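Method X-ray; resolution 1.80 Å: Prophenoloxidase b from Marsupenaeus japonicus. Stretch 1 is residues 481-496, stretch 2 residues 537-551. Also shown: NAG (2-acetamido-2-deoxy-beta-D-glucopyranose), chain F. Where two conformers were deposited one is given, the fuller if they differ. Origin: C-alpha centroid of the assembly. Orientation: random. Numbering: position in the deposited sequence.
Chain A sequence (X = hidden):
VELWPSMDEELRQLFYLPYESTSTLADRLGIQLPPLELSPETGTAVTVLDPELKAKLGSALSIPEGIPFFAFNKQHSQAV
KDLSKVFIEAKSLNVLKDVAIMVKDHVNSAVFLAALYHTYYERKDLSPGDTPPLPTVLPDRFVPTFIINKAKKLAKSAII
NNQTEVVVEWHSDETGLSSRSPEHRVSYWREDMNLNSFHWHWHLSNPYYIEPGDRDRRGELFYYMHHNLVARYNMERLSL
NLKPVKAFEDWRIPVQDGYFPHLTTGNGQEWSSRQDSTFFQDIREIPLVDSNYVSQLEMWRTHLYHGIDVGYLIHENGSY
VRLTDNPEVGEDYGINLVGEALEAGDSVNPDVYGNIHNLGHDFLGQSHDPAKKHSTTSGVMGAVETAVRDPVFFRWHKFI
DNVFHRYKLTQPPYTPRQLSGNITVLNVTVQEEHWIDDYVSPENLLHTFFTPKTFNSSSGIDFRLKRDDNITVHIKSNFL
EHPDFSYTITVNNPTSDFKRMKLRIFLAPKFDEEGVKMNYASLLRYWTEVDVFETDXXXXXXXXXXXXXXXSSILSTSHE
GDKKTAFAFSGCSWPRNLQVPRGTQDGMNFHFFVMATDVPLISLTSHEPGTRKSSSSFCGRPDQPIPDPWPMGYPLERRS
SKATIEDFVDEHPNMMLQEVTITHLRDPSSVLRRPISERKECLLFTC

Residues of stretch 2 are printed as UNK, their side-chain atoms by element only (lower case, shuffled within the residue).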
ATOM      1  N   GLU A 481      21.530 -24.485 -32.956  1.00 18.70           N
ATOM      2  CA  GLU A 481      21.460 -25.557 -33.936  1.00 20.59           C
ATOM      3  C   GLU A 481      21.869 -26.856 -33.262  1.00 19.02           C
ATOM      4  O   GLU A 481      22.351 -26.838 -32.130  1.00 22.70           O
ATOM      5  CB  GLU A 481      22.392 -25.264 -35.123  1.00 26.94           C
ATOM      6  CG  GLU A 481      21.688 -24.737 -36.373  1.00 27.40           C
ATOM      7  CD  GLU A 481      20.840 -25.797 -37.065  1.00 27.38           C
ATOM      8  OE1 GLU A 481      20.756 -26.948 -36.562  1.00 28.50           O
ATOM      9  OE2 GLU A 481      20.254 -25.481 -38.126  1.00 29.94           O
ATOM     10  N   HIS A 482      21.681 -27.980 -33.953  1.00 23.34           N
ATOM     11  CA  HIS A 482      22.047 -29.280 -33.406  1.00 20.09           C
ATOM     12  C   HIS A 482      22.394 -30.205 -34.570  1.00 21.72           C
ATOM     13  O   HIS A 482      21.877 -30.024 -35.666  1.00 21.28           O
ATOM     14  CB  HIS A 482      20.858 -29.873 -32.643  1.00 21.93           C
ATOM     15  CG  HIS A 482      19.714 -30.260 -33.527  1.00 24.02           C
ATOM     16  ND1 HIS A 482      19.593 -31.519 -34.085  1.00 23.46           N
ATOM     17  CD2 HIS A 482      18.650 -29.551 -33.978  1.00 24.00           C
ATOM     18  CE1 HIS A 482      18.501 -31.571 -34.821  1.00 23.40           C
ATOM     19  NE2 HIS A 482      17.909 -30.386 -34.776  1.00 26.18           N
ATOM     20  N   PRO A 483      23.273 -31.194 -34.335  1.00 24.87           N
ATOM     21  CA  PRO A 483      23.539 -32.245 -35.336  1.00 23.67           C
ATOM     22  C   PRO A 483      22.324 -33.142 -35.538  1.00 25.77           C
ATOM     23  O   PRO A 483      21.541 -33.302 -34.592  1.00 26.90           O
ATOM     24  CB  PRO A 483      24.659 -33.074 -34.687  1.00 24.64           C
ATOM     25  CG  PRO A 483      25.297 -32.167 -33.692  1.00 26.58           C
ATOM     26  CD  PRO A 483      24.187 -31.273 -33.181  1.00 24.54           C
ATOM     27  N   ASP A 484      22.163 -33.730 -36.725  1.00 23.81           N
ATOM     28  CA  ASP A 484      21.148 -34.770 -36.909  1.00 30.56           C
ATOM     29  C   ASP A 484      21.363 -35.900 -35.907  1.00 23.74           C
ATOM     30  O   ASP A 484      22.491 -36.156 -35.477  1.00 27.42           O
ATOM     31  CB  ASP A 484      21.200 -35.376 -38.319  1.00 31.77           C
ATOM     32  CG  ASP A 484      20.783 -34.403 -39.408  1.00 40.60           C
ATOM     33  OD1 ASP A 484      20.105 -33.398 -39.106  1.00 33.55           O
ATOM     34  OD2 ASP A 484      21.128 -34.664 -40.583  1.00 40.04           O
ATOM     35  N   PHE A 485      20.282 -36.576 -35.535  1.00 23.43           N
ATOM     36  CA  PHE A 485      20.389 -37.786 -34.741  1.00 22.69           C
ATOM     37  C   PHE A 485      19.340 -38.788 -35.186  1.00 26.76           C
ATOM     38  O   PHE A 485      18.374 -38.436 -35.867  1.00 27.36           O
ATOM     39  CB  PHE A 485      20.251 -37.502 -33.233  1.00 21.93           C
ATOM     40  CG  PHE A 485      18.920 -36.921 -32.832  1.00 25.38           C
ATOM     41  CD1 PHE A 485      18.705 -35.550 -32.884  1.00 27.42           C
ATOM     42  CD2 PHE A 485      17.898 -37.740 -32.360  1.00 24.26           C
ATOM     43  CE1 PHE A 485      17.483 -35.006 -32.511  1.00 24.94           C
ATOM     44  CE2 PHE A 485      16.675 -37.205 -31.981  1.00 30.65           C
ATOM     45  CZ  PHE A 485      16.468 -35.831 -32.055  1.00 20.44           C
ATOM     46  N   SER A 486      19.547 -40.052 -34.826  1.00 26.24           N
ATOM     47  CA  SER A 486      18.520 -41.055 -35.046  0.52 22.33           C
ATOM     48  C   SER A 486      18.268 -41.814 -33.752  1.00 19.51           C
ATOM     49  O   SER A 486      19.027 -41.693 -32.789  1.00 25.95           O
ATOM     50  CB  SER A 486      18.940 -42.034 -36.138  0.52 28.85           C
ATOM     51  OG  SER A 486      19.906 -42.932 -35.634  0.52 25.78           O
ATOM     52  N   TYR A 487      17.180 -42.571 -33.720  1.00 22.66           N
ATOM     53  CA  TYR A 487      16.906 -43.436 -32.580  1.00 25.09           C
ATOM     54  C   TYR A 487      16.365 -44.766 -33.091  1.00 24.09           C
ATOM     55  O   TYR A 487      15.775 -44.825 -34.171  1.00 24.47           O
ATOM     56  CB  TYR A 487      15.938 -42.790 -31.571  1.00 24.26           C
ATOM     57  CG  TYR A 487      14.542 -42.542 -32.094  1.00 24.99           C
ATOM     58  CD1 TYR A 487      13.611 -43.569 -32.163  1.00 25.16           C
ATOM     59  CD2 TYR A 487      14.140 -41.267 -32.484  1.00 25.12           C
ATOM     60  CE1 TYR A 487      12.342 -43.348 -32.642  1.00 27.79           C
ATOM     61  CE2 TYR A 487      12.860 -41.037 -32.952  1.00 20.56           C
ATOM     62  CZ  TYR A 487      11.969 -42.071 -33.028  1.00 23.12           C
ATOM     63  OH  TYR A 487      10.696 -41.849 -33.500  1.00 24.21           O
ATOM     64  N   THR A 488      16.559 -45.823 -32.314  1.00 21.68           N
ATOM     65  CA  THR A 488      16.018 -47.126 -32.684  1.00 23.58           C
ATOM     66  C   THR A 488      15.229 -47.716 -31.526  1.00 19.22           C
ATOM     67  O   THR A 488      15.709 -47.759 -30.386  1.00 25.15           O
ATOM     68  CB  THR A 488      17.127 -48.094 -33.125  1.00 25.87           C
ATOM     69  OG1 THR A 488      17.780 -47.557 -34.282  1.00 27.57           O
ATOM     70  CG2 THR A 488      16.538 -49.470 -33.474  1.00 22.77           C
ATOM     71  N   ILE A 489      14.007 -48.146 -31.827  1.00 20.36           N
ATOM     72  CA  ILE A 489      13.164 -48.790 -30.845  1.00 20.04           C
ATOM     73  C   ILE A 489      13.127 -50.279 -31.178  1.00 22.69           C
ATOM     74  O   ILE A 489      12.821 -50.654 -32.309  1.00 22.41           O
ATOM     75  CB  ILE A 489      11.725 -48.254 -30.895  1.00 23.17           C
ATOM     76  CG1 ILE A 489      11.708 -46.715 -30.831  1.00 20.29           C
ATOM     77  CG2 ILE A 489      10.891 -48.857 -29.764  1.00 19.21           C
ATOM     78  CD1 ILE A 489      12.454 -46.134 -29.635  1.00 22.27           C
ATOM     79  N   THR A 490      13.449 -51.112 -30.197  1.00 23.14           N
ATOM     80  CA  THR A 490      13.329 -52.560 -30.363  1.00 22.58           C
ATOM     81  C   THR A 490      12.005 -52.990 -29.748  1.00 25.98           C
ATOM     82  O   THR A 490      11.746 -52.712 -28.570  1.00 25.27           O
ATOM     83  CB  THR A 490      14.481 -53.287 -29.660  1.00 19.56           C
ATOM     84  OG1 THR A 490      15.736 -52.809 -30.177  1.00 26.55           O
ATOM     85  CG2 THR A 490      14.392 -54.803 -29.894  1.00 22.38           C
ATOM     86  N   VAL A 491      11.157 -53.648 -30.537  1.00 23.10           N
ATOM     87  CA  VAL A 491       9.868 -54.105 -30.030  1.00 18.71           C
ATOM     88  C   VAL A 491       9.674 -55.605 -30.261  1.00 31.41           C
ATOM     89  O   VAL A 491      10.396 -56.220 -31.046  1.00 26.44           O
ATOM     90  CB  VAL A 491       8.694 -53.351 -30.663  1.00 21.99           C
ATOM     91  CG1 VAL A 491       8.874 -51.838 -30.501  1.00 17.81           C
ATOM     92  CG2 VAL A 491       8.552 -53.705 -32.132  1.00 25.59           C
ATOM     93  N   ASN A 492       8.700 -56.182 -29.568  1.00 24.99           N
ATOM     94  CA  ASN A 492       8.302 -57.560 -29.832  1.00 27.38           C
ATOM     95  C   ASN A 492       6.812 -57.670 -30.073  1.00 29.31           C
ATOM     96  O   ASN A 492       6.005 -57.128 -29.312  1.00 28.70           O
ATOM     97  CB  ASN A 492       8.697 -58.496 -28.688  1.00 26.19           C
ATOM     98  CG  ASN A 492       8.460 -59.964 -29.038  1.00 33.48           C
ATOM     99  OD1 ASN A 492       9.009 -60.461 -30.022  1.00 26.51           O
ATOM    100  ND2 ASN A 492       7.638 -60.656 -28.244  1.00 25.94           N
ATOM    101  N   ASN A 493       6.448 -58.365 -31.147  1.00 23.24           N
ATOM    102  CA  ASN A 493       5.067 -58.729 -31.390  1.00 23.10           C
ATOM    103  C   ASN A 493       4.936 -60.193 -31.000  1.00 34.28           C
ATOM    104  O   ASN A 493       5.420 -61.069 -31.719  1.00 27.55           O
ATOM    105  CB  ASN A 493       4.726 -58.536 -32.867  1.00 23.11           C
ATOM    106  CG  ASN A 493       3.332 -59.017 -33.221  1.00 24.32           C
ATOM    107  OD1 ASN A 493       2.579 -59.498 -32.373  1.00 27.09           O
ATOM    108  ND2 ASN A 493       2.974 -58.873 -34.493  1.00 25.58           N
ATOM    109  N   PRO A 494       4.303 -60.457 -29.847  1.00 31.71           N
ATOM    110  CA  PRO A 494       4.170 -61.829 -29.347  1.00 30.50           C
ATOM    111  C   PRO A 494       2.946 -62.534 -29.908  1.00 28.34           C
ATOM    112  O   PRO A 494       2.714 -63.691 -29.571  1.00 35.10           O
ATOM    113  CB  PRO A 494       3.999 -61.627 -27.842  1.00 29.29           C
ATOM    114  CG  PRO A 494       3.261 -60.304 -27.741  1.00 32.97           C
ATOM    115  CD  PRO A 494       3.838 -59.456 -28.863  1.00 27.53           C
ATOM    116  N   THR A 495       2.174 -61.859 -30.750  1.00 29.64           N
ATOM    117  CA  THR A 495       0.965 -62.463 -31.289  1.00 28.86           C
ATOM    118  C   THR A 495       1.269 -63.283 -32.552  1.00 33.16           C
ATOM    119  O   THR A 495       2.421 -63.363 -32.992  1.00 29.26           O
ATOM    120  CB  THR A 495      -0.104 -61.425 -31.607  1.00 29.87           C
ATOM    121  OG1 THR A 495       0.229 -60.756 -32.829  1.00 29.89           O
ATOM    122  CG2 THR A 495      -0.228 -60.394 -30.451  1.00 28.99           C
ATOM    123  N   SER A 496       0.227 -63.861 -33.142  1.00 30.64           N
ATOM    124  CA  SER A 496       0.401 -64.740 -34.297  0.56 36.06           C
ATOM    125  C   SER A 496       0.097 -64.037 -35.618  1.00 39.74           C
ATOM    126  O   SER A 496       0.144 -64.651 -36.684  1.00 35.50           O
ATOM    127  CB  SER A 496      -0.466 -65.993 -34.156  0.56 35.59           C
ATOM    128  OG  SER A 496      -1.843 -65.671 -34.225  0.56 31.93           O
ATOM    129  N   UNK A 537       3.286 -52.336 -40.584  1.00 37.02           N
ATOM    130  CA  UNK A 537       2.841 -53.495 -39.798  1.00 40.57           C
ATOM    131  C   UNK A 537       4.029 -54.285 -39.244  1.00 35.68           C
ATOM    132  O   UNK A 537       5.032 -54.456 -39.941  1.00 32.65           O
ATOM    133  c   UNK A 537       1.554 -53.332 -41.796  1.00 44.08           C
ATOM    134  c   UNK A 537       2.607 -52.257 -41.891  1.00 39.02           C
ATOM    135  c   UNK A 537       2.085 -54.336 -40.827  1.00 39.79           C
ATOM    136  N   UNK A 538       3.921 -54.732 -37.996  1.00 31.26           N
ATOM    137  CA  UNK A 538       5.000 -55.454 -37.336  1.00 25.56           C
ATOM    138  C   UNK A 538       4.720 -56.955 -37.433  1.00 22.66           C
ATOM    139  O   UNK A 538       3.666 -57.419 -36.995  1.00 27.05           O
ATOM    140  c   UNK A 538       6.493 -52.970 -36.193  1.00 36.54           C
ATOM    141  c   UNK A 538       5.198 -53.535 -35.679  1.00 37.42           C
ATOM    142  c   UNK A 538       6.281 -55.721 -35.163  1.00 26.16           C
ATOM    143  c   UNK A 538       5.093 -55.058 -35.835  1.00 28.15           C
ATOM    144  N   UNK A 539       5.649 -57.698 -38.023  1.00 27.82           N
ATOM    145  CA  UNK A 539       5.519 -59.153 -38.127  1.00 28.72           C
ATOM    146  C   UNK A 539       5.640 -59.775 -36.747  1.00 34.71           C
ATOM    147  O   UNK A 539       6.301 -59.212 -35.866  1.00 27.44           O
ATOM    148  c   UNK A 539       6.599 -59.715 -39.040  1.00 30.20           C
ATOM    149  N   UNK A 540       5.022 -60.953 -36.554  1.00 37.70           N
ATOM    150  CA  UNK A 540       5.262 -61.696 -35.316  1.00 27.41           C
ATOM    151  C   UNK A 540       6.757 -61.785 -35.051  1.00 27.85           C
ATOM    152  O   UNK A 540       7.531 -61.978 -35.991  1.00 35.58           O
ATOM    153  c   UNK A 540       4.683 -63.077 -35.633  1.00 27.32           C
ATOM    154  c   UNK A 540       4.014 -61.608 -37.409  1.00 33.45           C
ATOM    155  c   UNK A 540       3.535 -62.764 -36.551  1.00 25.93           C
ATOM    156  N   UNK A 541       7.159 -61.599 -33.797  1.00 25.52           N
ATOM    157  CA  UNK A 541       8.567 -61.573 -33.450  1.00 26.81           C
ATOM    158  C   UNK A 541       9.134 -60.180 -33.208  1.00 34.59           C
ATOM    159  O   UNK A 541       8.402 -59.192 -33.075  1.00 26.90           O
ATOM    160  N   UNK A 542      10.459 -60.114 -33.176  1.00 32.82           N
ATOM    161  CA  UNK A 542      11.181 -58.890 -32.846  0.55 31.15           C
ATOM    162  C   UNK A 542      11.367 -57.970 -34.053  1.00 38.06           C
ATOM    163  O   UNK A 542      11.616 -58.429 -35.161  1.00 27.59           O
ATOM    164  c   UNK A 542      12.329 -59.727 -30.770  0.55 34.98           C
ATOM    165  c   UNK A 542      12.546 -59.234 -32.202  0.55 32.91           C
ATOM    166  c   UNK A 542      13.494 -58.045 -32.217  0.55 33.67           C
ATOM    167  c   UNK A 542      13.602 -59.905 -29.980  0.55 39.63           C
ATOM    168  N   UNK A 543      11.222 -56.660 -33.842  1.00 25.44           N
ATOM    169  CA  UNK A 543      11.452 -55.691 -34.912  1.00 27.88           C
ATOM    170  C   UNK A 543      12.244 -54.502 -34.390  1.00 32.76           C
ATOM    171  O   UNK A 543      12.185 -54.174 -33.198  1.00 25.59           O
ATOM    172  c   UNK A 543      10.135 -55.228 -35.529  1.00 29.10           C
ATOM    173  N   UNK A 544      12.998 -53.879 -35.287  1.00 29.80           N
ATOM    174  CA  UNK A 544      13.753 -52.677 -34.972  1.00 31.42           C
ATOM    175  C   UNK A 544      13.183 -51.552 -35.811  1.00 32.75           C
ATOM    176  O   UNK A 544      13.059 -51.681 -37.031  1.00 25.94           O
ATOM    177  c   UNK A 544      16.247 -54.053 -33.299  1.00 31.21           C
ATOM    178  c   UNK A 544      16.521 -56.409 -34.702  1.00 34.22           C
ATOM    179  c   UNK A 544      16.783 -55.162 -32.681  1.00 33.80           C
ATOM    180  c   UNK A 544      15.835 -54.096 -34.623  1.00 32.12           C
ATOM    181  o   UNK A 544      17.460 -57.431 -32.754  1.00 38.99           O
ATOM    182  c   UNK A 544      15.238 -52.874 -35.287  1.00 29.98           C
ATOM    183  c   UNK A 544      16.919 -56.335 -33.384  1.00 43.44           C
ATOM    184  c   UNK A 544      15.980 -55.294 -35.317  1.00 32.87           C
ATOM    185  N   UNK A 545      12.804 -50.455 -35.160  1.00 25.48           N
ATOM    186  CA  UNK A 545      12.253 -49.316 -35.881  1.00 25.50           C
ATOM    187  C   UNK A 545      13.179 -48.129 -35.653  1.00 28.56           C
ATOM    188  O   UNK A 545      13.422 -47.731 -34.509  1.00 26.07           O
ATOM    189  c   UNK A 545       9.875 -50.139 -35.673  1.00 37.20           C
ATOM    190  c   UNK A 545      10.319 -47.742 -36.153  1.00 26.00           C
ATOM    191  c   UNK A 545       9.407 -50.820 -34.414  1.00 34.68           C
ATOM    192  c   UNK A 545      10.825 -48.967 -35.421  1.00 29.72           C
ATOM    193  N   UNK A 546      13.708 -47.590 -36.746  1.00 27.93           N
ATOM    194  CA  UNK A 546      14.707 -46.534 -36.693  1.00 27.34           C
ATOM    195  C   UNK A 546      14.137 -45.277 -37.333  1.00 30.08           C
ATOM    196  O   UNK A 546      13.591 -45.334 -38.437  1.00 26.13           O
ATOM    197  c   UNK A 546      15.975 -46.939 -37.464  1.00 31.02           C
ATOM    198  o   UNK A 546      16.643 -47.993 -36.761  1.00 29.78           O
ATOM    199  c   UNK A 546      16.921 -45.751 -37.612  1.00 27.68           C
ATOM    200  N   UNK A 547      14.251 -44.147 -36.635  1.00 23.17           N
ATOM    201  CA  UNK A 547      13.788 -42.877 -37.165  1.00 25.49           C
ATOM    202  C   UNK A 547      14.903 -41.854 -37.134  1.00 24.06           C
ATOM    203  O   UNK A 547      15.666 -41.779 -36.166  1.00 25.99           O
ATOM    204  c   UNK A 547      11.314 -43.111 -36.609  1.00 27.91           C
ATOM    205  n   UNK A 547       9.759 -41.464 -37.556  1.00 28.67           N
ATOM    206  c   UNK A 547      10.619 -42.607 -37.858  1.00 30.62           C
ATOM    207  n   UNK A 547       8.112 -39.921 -38.020  1.00 27.75           N
ATOM    208  c   UNK A 547       8.857 -40.959 -38.390  1.00 32.86           C
ATOM    209  n   UNK A 547       8.693 -41.488 -39.593  1.00 28.13           N
ATOM    210  c   UNK A 547      12.599 -42.354 -36.351  1.00 25.24           C
ATOM    211  N   UNK A 548      15.000 -41.060 -38.194  1.00 22.08           N
ATOM    212  CA  UNK A 548      15.968 -39.967 -38.286  0.58 24.57           C
ATOM    213  C   UNK A 548      15.297 -38.702 -37.776  1.00 21.56           C
ATOM    214  O   UNK A 548      14.087 -38.551 -37.916  1.00 20.72           O
ATOM    215  n   UNK A 548      17.308 -37.390 -39.883  0.58 25.46           N
ATOM    216  c   UNK A 548      16.394 -39.743 -39.740  0.58 23.79           C
ATOM    217  c   UNK A 548      18.467 -36.772 -40.050  0.58 25.58           C
ATOM    218  c   UNK A 548      18.837 -38.937 -40.102  0.58 29.15           C
ATOM    219  c   UNK A 548      17.511 -38.751 -39.904  0.58 26.28           C
ATOM    220  n   UNK A 548      19.407 -37.686 -40.192  0.58 30.37           N
ATOM    221  N   UNK A 549      16.079 -37.797 -37.215  1.00 23.52           N
ATOM    222  CA  UNK A 549      15.507 -36.581 -36.637  1.00 23.55           C
ATOM    223  C   UNK A 549      14.778 -35.719 -37.672  1.00 27.13           C
ATOM    224  O   UNK A 549      13.762 -35.096 -37.352  1.00 23.18           O
ATOM    225  c   UNK A 549      16.576 -35.805 -35.856  1.00 21.67           C
ATOM    226  o   UNK A 549      17.665 -35.414 -36.673  1.00 22.76           O
ATOM    227  N   UNK A 550      15.250 -35.719 -38.920  1.00 23.20           N
ATOM    228  CA  UNK A 550      14.597 -34.935 -39.979  1.00 24.37           C
ATOM    229  C   UNK A 550      13.231 -35.493 -40.358  1.00 24.11           C
ATOM    230  O   UNK A 550      12.486 -34.853 -41.089  1.00 25.36           O
ATOM    231  n   UNK A 550      17.283 -33.640 -42.279  1.00 46.27           N
ATOM    232  c   UNK A 550      16.550 -33.807 -41.168  1.00 43.71           C
ATOM    233  o   UNK A 550      16.743 -33.163 -40.137  1.00 45.31           O
ATOM    234  c   UNK A 550      15.463 -34.860 -41.245  1.00 33.55           C
ATOM    235  N   UNK A 551      12.900 -36.691 -39.878  1.00 21.31           N
ATOM    236  CA  UNK A 551      11.606 -37.289 -40.186  1.00 18.12           C
ATOM    237  C   UNK A 551      10.561 -36.978 -39.129  1.00 25.35           C
ATOM    238  O   UNK A 551       9.407 -37.379 -39.270  1.00 21.44           O
ATOM    239  o   UNK A 551      11.896 -41.486 -41.969  1.00 38.67           O
ATOM    240  o   UNK A 551      13.431 -41.545 -40.399  1.00 25.14           O
ATOM    241  c   UNK A 551      11.704 -38.827 -40.259  1.00 21.84           C
ATOM    242  c   UNK A 551      12.696 -40.921 -41.196  1.00 30.86           C
ATOM    243  c   UNK A 551      12.738 -39.394 -41.195  1.00 30.07           C
TER
HETATM  244  C1  NAG F 704      18.395 -32.732 -42.100  1.00 41.01           C
HETATM  245  C2  NAG F 704      19.333 -33.272 -43.183  1.00 50.40           C
HETATM  246  C3  NAG F 704      20.591 -32.415 -43.241  1.00 47.97           C
HETATM  247  C4  NAG F 704      20.206 -30.967 -43.508  1.00 50.44           C
HETATM  248  C5  NAG F 704      19.121 -30.487 -42.547  1.00 49.65           C
HETATM  249  C6  NAG F 704      18.563 -29.151 -43.021  1.00 46.12           C
HETATM  250  C7  NAG F 704      19.366 -35.588 -43.922  1.00 57.44           C
HETATM  251  C8  NAG F 704      20.178 -36.850 -43.910  1.00 45.99           C
HETATM  252  N2  NAG F 704      19.655 -34.679 -42.987  1.00 52.02           N
HETATM  253  O3  NAG F 704      21.447 -32.864 -44.265  1.00 47.73           O
HETATM  254  O4  NAG F 704      21.343 -30.140 -43.379  1.00 55.76           O
HETATM  255  O5  NAG F 704      18.045 -31.405 -42.460  1.00 50.97           O
HETATM  256  O6  NAG F 704      17.634 -29.394 -44.055  1.00 54.48           O
HETATM  257  O7  NAG F 704      18.483 -35.424 -44.764  1.00 52.65           O
HETATM  258  O   HOH W   1      15.571 -39.192 -34.391  1.00 35.59           O

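Position 537 has three carbons that close a ring onto its own backbone N and lies out of reach of stretch 1; it is Pro537. At 538 four carbons fork at the first, one arm two carbons long; the backbone O accepts a hydrogen bond from Asn493 ND2 (3.0 Å), and the one-carbon arm ends 4.3 Å from Val491 CG2, which defines Ile538. Position 539 carries a single carbon pointing away from stretch 1, hence Ala539. The three carbons at 540 again close onto the backbone N, and CB rests 3.5 Å from Thr495 O, giving Pro540.

No side-chain atom is present at 541, and phi/psi of 103/-166° would jam a CB against the preceding carbonyl; the backbone N and O pair with Asn493 O (2.8 Å) and Asn493 N (2.9 Å): Gly541. Position 542 has four carbons forked at the first, with one longer arm, on the sheet face of Asn492 and Thr490; the carbon of the shorter arm is 4.1 Å from Thr490 CG2, and this is Ile542. The lone carbon at 543 sits 4.0 Å from Val491 CG2, so the residue is Ala543. At 544 one carbon leads to a six-carbon ring bearing an oxygen, and Thr490 OG1 meets the ring edge at a carbon 3.4 Å away, next to the ring atom that joins CB: Tyr544.

Position 545 shows four carbons, forked at the first with one longer arm, whose tip carbon packs 3.8 Å from Val491 CG2: Ile545. At 546 the first carbon carries one oxygen and one carbon. The oxygen lies 2.8 Å from Thr488 OG1, a hydrogen bond in which either hydroxyl could donate; shape and partner fit Thr546. Position 547 has three carbons, a nitrogen, then a carbon with two more nitrogens, its CB over the Tyr487 ring face, 3.9 Å from the centroid: Arg547.

One carbon and a five-membered ring with two nitrogens, whose carbon between the nitrogens approaches Asp484 CG at 3.4 Å, make 548 His548. At 549 one carbon bears one oxygen, which accepts from Phe485 N (3.1 Å), while the carbon covers the Phe485 ring: Ser549. Position 550 has two carbons, the second holding an oxygen and a nitrogen bonded to NAG C1 (1.4 Å), hence glycosylated Asn550. At 551 three carbons, the third carrying two oxygens, make no contact with stretch 1: Glu551.

The contact is an antiparallel strand pair. Paired backbone hydrogen bonds at alternate residues set the register, Val491 and Ile545 pack on one face, Thr488 and Thr546 meet on the other, and NAG N2 donates to Asp484 OD2 (2.8 Å), tying the glycan to both stretches.

Stretch 2 (537-551) PIAPGIAYITRHSNE
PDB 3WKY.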